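PDB 1UP2: putative cellulase CEL6 from Mycobacterium tuberculosis, which probably hydrolyses internal beta-1,4-glucosidic bonds of cellulose as a family 6 endoglucanase, and here holds a glucose-linked piperidine inhibitor. Local coordinates for residues 213-218 with 258-263. Residues are numbered along the deposited sequence; the frame is centred on the assembly and turned at random.
With BGC (beta-D-glucopyranose), chain E; IFM (5-hydroxymethyl-3,4-dihydroxypiperidine), chain D; ACT (acetate ion), chain H.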
ATOM      1  N   HIS A 213      -3.388   3.505 -15.030  1.00  9.68           N
ATOM      2  CA  HIS A 213      -3.785   4.430 -13.967  1.00 10.09           C
ATOM      3  C   HIS A 213      -3.041   4.146 -12.660  1.00 10.37           C
ATOM      4  O   HIS A 213      -2.438   3.103 -12.525  1.00 10.47           O
ATOM      5  CB  HIS A 213      -5.284   4.358 -13.782  1.00  9.57           C
ATOM      6  CG  HIS A 213      -6.051   4.852 -14.972  1.00 11.08           C
ATOM      7  ND1 HIS A 213      -6.169   4.129 -16.150  1.00 10.65           N
ATOM      8  CD2 HIS A 213      -6.733   6.004 -15.168  1.00 14.14           C
ATOM      9  CE1 HIS A 213      -6.889   4.822 -17.015  1.00 14.90           C
ATOM     10  NE2 HIS A 213      -7.243   5.960 -16.447  1.00 14.49           N
ATOM     11  N   TYR A 214      -3.057   5.079 -11.709  1.00  9.87           N
ATOM     12  CA  TYR A 214      -2.340   4.849 -10.478  1.00  9.12           C
ATOM     13  C   TYR A 214      -3.032   5.480  -9.287  1.00  9.71           C
ATOM     14  O   TYR A 214      -3.986   6.283  -9.405  1.00  8.47           O
ATOM     15  CB  TYR A 214      -0.890   5.357 -10.623  1.00  8.92           C
ATOM     16  CG  TYR A 214      -0.859   6.851 -10.975  1.00  9.64           C
ATOM     17  CD1 TYR A 214      -0.912   7.289 -12.297  1.00 10.08           C
ATOM     18  CD2 TYR A 214      -0.803   7.808  -9.970  1.00 10.80           C
ATOM     19  CE1 TYR A 214      -0.929   8.664 -12.627  1.00 10.28           C
ATOM     20  CE2 TYR A 214      -0.820   9.200 -10.274  1.00 11.51           C
ATOM     21  CZ  TYR A 214      -0.881   9.609 -11.587  1.00 11.74           C
ATOM     22  OH  TYR A 214      -0.936  10.959 -11.853  1.00  9.68           O
ATOM     23  N   VAL A 215      -2.547   5.076  -8.117  1.00 10.27           N
ATOM     24  CA  VAL A 215      -2.949   5.660  -6.875  1.00  9.87           C
ATOM     25  C   VAL A 215      -1.700   6.160  -6.155  1.00  9.35           C
ATOM     26  O   VAL A 215      -0.602   5.619  -6.342  1.00 10.78           O
ATOM     27  CB  VAL A 215      -3.742   4.686  -5.980  1.00  9.55           C
ATOM     28  CG1 VAL A 215      -5.075   4.341  -6.636  1.00  9.99           C
ATOM     29  CG2 VAL A 215      -2.951   3.418  -5.678  1.00 10.49           C
ATOM     30  N   ILE A 216      -1.857   7.200  -5.345  1.00  8.03           N
ATOM     31  CA  ILE A 216      -0.750   7.741  -4.548  1.00  8.37           C
ATOM     32  C   ILE A 216      -1.068   7.621  -3.054  1.00  8.37           C
ATOM     33  O   ILE A 216      -2.134   7.985  -2.624  1.00  7.94           O
ATOM     34  CB  ILE A 216      -0.509   9.243  -4.888  1.00  8.64           C
ATOM     35  CG1 ILE A 216      -0.155   9.444  -6.362  1.00  9.10           C
ATOM     36  CG2 ILE A 216       0.553   9.851  -3.950  1.00  9.35           C
ATOM     37  CD1 ILE A 216      -0.273  10.909  -6.855  1.00  9.83           C
ATOM     38  N   ASP A 217      -0.102   7.135  -2.276  1.00  9.47           N
ATOM     39  CA  ASP A 217      -0.215   7.093  -0.838  1.00  8.47           C
ATOM     40  C   ASP A 217       0.062   8.514  -0.330  1.00  9.00           C
ATOM     41  O   ASP A 217       1.193   8.983  -0.374  1.00  9.35           O
ATOM     42  CB  ASP A 217       0.802   6.105  -0.264  1.00  8.72           C
ATOM     43  CG  ASP A 217       0.556   5.776   1.177  1.00  9.47           C
ATOM     44  OD1 ASP A 217      -0.319   6.412   1.821  1.00  8.56           O
ATOM     45  OD2 ASP A 217       1.237   4.884   1.764  1.00  8.19           O
ATOM     46  N   THR A 218      -0.983   9.146   0.192  1.00  9.24           N
ATOM     47  CA  THR A 218      -0.916  10.465   0.828  1.00  9.58           C
ATOM     48  C   THR A 218      -1.047  10.411   2.340  1.00  9.32           C
ATOM     49  O   THR A 218      -1.295  11.442   3.001  1.00 10.19           O
ATOM     50  CB  THR A 218      -2.014  11.393   0.259  1.00  9.63           C
ATOM     51  OG1 THR A 218      -3.303  10.739   0.337  1.00  9.80           O
ATOM     52  CG2 THR A 218      -1.795  11.667  -1.244  1.00 10.36           C
ATOM     53  N   LEU A 258      -4.859   7.572  -1.676  1.00  9.78           N
ATOM     54  CA  LEU A 258      -5.253   6.607  -0.624  1.00  9.07           C
ATOM     55  C   LEU A 258      -4.314   6.721   0.579  1.00  9.61           C
ATOM     56  O   LEU A 258      -3.230   7.247   0.449  1.00  9.48           O
ATOM     57  CB  LEU A 258      -5.174   5.192  -1.146  1.00  8.88           C
ATOM     58  CG  LEU A 258      -6.119   4.803  -2.291  1.00 10.75           C
ATOM     59  CD1 LEU A 258      -5.823   3.388  -2.804  1.00 10.56           C
ATOM     60  CD2 LEU A 258      -7.557   4.986  -1.892  1.00 13.29           C
ATOM     61  N   TRP A 259      -4.729   6.237   1.735  1.00  8.78           N
ATOM     62  CA  TRP A 259      -3.803   6.037   2.845  1.00  9.53           C
ATOM     63  C   TRP A 259      -3.500   4.536   2.834  1.00  9.40           C
ATOM     64  O   TRP A 259      -4.344   3.716   3.193  1.00  9.44           O
ATOM     65  CB  TRP A 259      -4.389   6.515   4.184  1.00  9.00           C
ATOM     66  CG  TRP A 259      -4.429   7.986   4.319  1.00  7.27           C
ATOM     67  CD1 TRP A 259      -4.273   8.936   3.320  1.00  8.13           C
ATOM     68  CD2 TRP A 259      -4.684   8.721   5.527  1.00  9.20           C
ATOM     69  NE1 TRP A 259      -4.410  10.197   3.853  1.00  9.54           N
ATOM     70  CE2 TRP A 259      -4.659  10.096   5.202  1.00  9.18           C
ATOM     71  CE3 TRP A 259      -4.917   8.352   6.856  1.00 10.60           C
ATOM     72  CZ2 TRP A 259      -4.888  11.103   6.165  1.00 10.72           C
ATOM     73  CZ3 TRP A 259      -5.153   9.330   7.796  1.00 11.06           C
ATOM     74  CH2 TRP A 259      -5.116  10.698   7.451  1.00 11.66           C
ATOM     75  N   ILE A 260      -2.346   4.189   2.280  1.00  8.83           N
ATOM     76  CA  ILE A 260      -1.966   2.797   2.127  1.00  8.55           C
ATOM     77  C   ILE A 260      -1.199   2.385   3.375  1.00  8.90           C
ATOM     78  O   ILE A 260      -1.665   1.541   4.128  1.00  8.97           O
ATOM     79  CB  ILE A 260      -1.199   2.592   0.796  1.00  7.36           C
ATOM     80  CG1 ILE A 260      -2.136   2.924  -0.396  1.00  8.76           C
ATOM     81  CG2 ILE A 260      -0.719   1.151   0.673  1.00  7.81           C
ATOM     82  CD1 ILE A 260      -1.466   2.976  -1.798  1.00  8.76           C
ATOM     83  N   LYS A 261      -0.047   3.003   3.622  1.00  8.68           N
ATOM     84  CA  LYS A 261       0.583   2.953   4.950  1.00  8.77           C
ATOM     85  C   LYS A 261      -0.413   3.487   5.986  1.00  9.60           C
ATOM     86  O   LYS A 261      -1.140   4.428   5.682  1.00  8.35           O
ATOM     87  CB  LYS A 261       1.853   3.820   4.958  1.00  8.20           C
ATOM     88  CG  LYS A 261       2.507   4.019   6.342  1.00  8.91           C
ATOM     89  CD  LYS A 261       3.201   2.718   6.824  1.00  8.59           C
ATOM     90  CE  LYS A 261       3.731   2.850   8.259  1.00  9.34           C
ATOM     91  NZ  LYS A 261       4.189   1.542   8.863  1.00  9.81           N
ATOM     92  N   ARG A 262      -0.422   2.905   7.196  1.00  9.58           N
ATOM     93  CA  ARG A 262      -1.274   3.382   8.304  1.00 10.79           C
ATOM     94  C   ARG A 262      -0.535   4.354   9.241  1.00 10.75           C
ATOM     95  O   ARG A 262       0.419   3.948   9.923  1.00 10.66           O
ATOM     96  CB  ARG A 262      -1.812   2.189   9.100  1.00 11.57           C
ATOM     97  CG  ARG A 262      -2.664   1.230   8.272  1.00 12.18           C
ATOM     98  CD  ARG A 262      -3.486   0.189   9.081  1.00 15.23           C
ATOM     99  NE  ARG A 262      -4.692  -0.222   8.360  1.00 14.98           N
ATOM    100  CZ  ARG A 262      -5.648  -1.013   8.833  1.00 15.89           C
ATOM    101  NH1 ARG A 262      -5.572  -1.565  10.039  1.00 15.63           N
ATOM    102  NH2 ARG A 262      -6.675  -1.302   8.051  1.00 16.62           N
ATOM    103  N   PRO A 263      -0.929   5.633   9.252  1.00 10.37           N
ATOM    104  CA  PRO A 263      -0.264   6.641  10.100  1.00 11.18           C
ATOM    105  C   PRO A 263      -0.198   6.197  11.557  1.00 12.29           C
ATOM    106  O   PRO A 263      -1.211   5.752  12.090  1.00 11.93           O
ATOM    107  CB  PRO A 263      -1.155   7.869   9.953  1.00 10.76           C
ATOM    108  CG  PRO A 263      -1.661   7.764   8.561  1.00 11.20           C
ATOM    109  CD  PRO A 263      -1.998   6.243   8.423  1.00  9.50           C
TER
HETATM  110  C2  BGC E 384       4.896  -3.358   8.168  1.00 11.38           C
HETATM  111  C3  BGC E 384       3.507  -4.021   8.275  1.00 12.70           C
HETATM  112  C4  BGC E 384       2.366  -3.011   8.450  1.00 13.00           C
HETATM  113  C5  BGC E 384       2.518  -1.839   7.436  1.00 12.28           C
HETATM  114  C6  BGC E 384       1.493  -0.692   7.545  1.00 11.59           C
HETATM  115  C1  BGC E 384       4.865  -2.162   7.222  1.00 11.76           C
HETATM  116  O2  BGC E 384       5.939  -4.278   7.828  1.00 11.27           O
HETATM  117  O3  BGC E 384       3.490  -4.988   9.310  1.00 13.90           O
HETATM  118  O4  BGC E 384       1.156  -3.726   8.279  1.00 12.37           O
HETATM  119  O5  BGC E 384       3.813  -1.279   7.559  1.00 10.84           O
HETATM  120  O6  BGC E 384       1.733   0.090   8.709  1.00 11.09           O
HETATM  121  O4  IFM D 383       6.091  -1.471   7.339  1.00 11.88           O
HETATM  122  C4  IFM D 383       6.377  -0.665   6.184  1.00 12.36           C
HETATM  123  C3  IFM D 383       7.222   0.467   6.707  1.00 12.06           C
HETATM  124  O3  IFM D 383       6.378   1.437   7.333  1.00 12.06           O
HETATM  125  C2  IFM D 383       8.100   1.067   5.618  1.00 11.34           C
HETATM  126  N   IFM D 383       9.055   0.101   5.063  1.00 11.12           N
HETATM  127  C1  IFM D 383       8.634  -1.296   5.068  1.00 11.50           C
HETATM  128  C5  IFM D 383       7.105  -1.502   5.103  1.00 11.68           C
HETATM  129  C6  IFM D 383       6.478  -1.321   3.731  1.00 10.92           C
HETATM  130  O6  IFM D 383       6.324   0.027   3.365  1.00 10.24           O
HETATM  131  C   ACT H 390      -7.320  -4.816  11.683  1.00 17.16           C
HETATM  132  O   ACT H 390      -6.359  -4.054  11.601  1.00 17.55           O
HETATM  133  OXT ACT H 390      -8.413  -4.591  11.130  1.00 19.64           O
HETATM  134  CH3 ACT H 390      -7.196  -6.078  12.509  1.00 18.11           C
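Both carboxylate oxygens of Asp217 grip the turn in 258-263. Asp217 OD1 takes the backbone N-H of Ile260, with N 3.0 Å away. Asp217 OD2 takes that of Lys261, whose N lies at 2.9 Å. Each bond is nearly straight, yet both donors lie out of the carboxylate plane, Ile260 N by 67° and Lys261 N by 35°. Each oxygen has a further partner, Ser219 OG on OD1 and the backbone N of Ser190 on OD2, so the buried group has four polar partners. With CG anti to the backbone N (chi1 -167°), the carboxylate reaches past the strand end to where the partner chain turns.

Just before that turn the backbones pair in parallel, at the C-terminal ends of strands 213-217 and 254-258, the last two of a seven-stranded parallel sheet. Leu258 N bonds to Ile216 O at 2.9 Å, and Thr218 N returns to Leu258 O at 3.0 Å, the two bonds flanking Asp217. Val215 rests its CB and both methyls against Leu258 CD1, while its CG2 meets Ile260 CD1 at 4.2 Å. Thr218 OG1 sits in the plane of the Trp259 indole at its edge, 3.6 Å from CD1; this hydroxyl and the indole NE1 both bond to Ala243 O.

Lys261 then leads away from the carboxylate. Its chain bends at the second torsion, and NZ donates to O3 of the piperidine at 2.7 Å and to O6 and O5 of the linked glucose. The ligand thus lies at the C-terminal edge of the sheet, as in other distorted alpha/beta barrels of family 6. Asp217 is placed as a second-shell residue, its bonds to Lys261 N and Ser190 N consistent with fixing the backbone that presents two ligand contacts, Lys261 NZ and Ser190 OG.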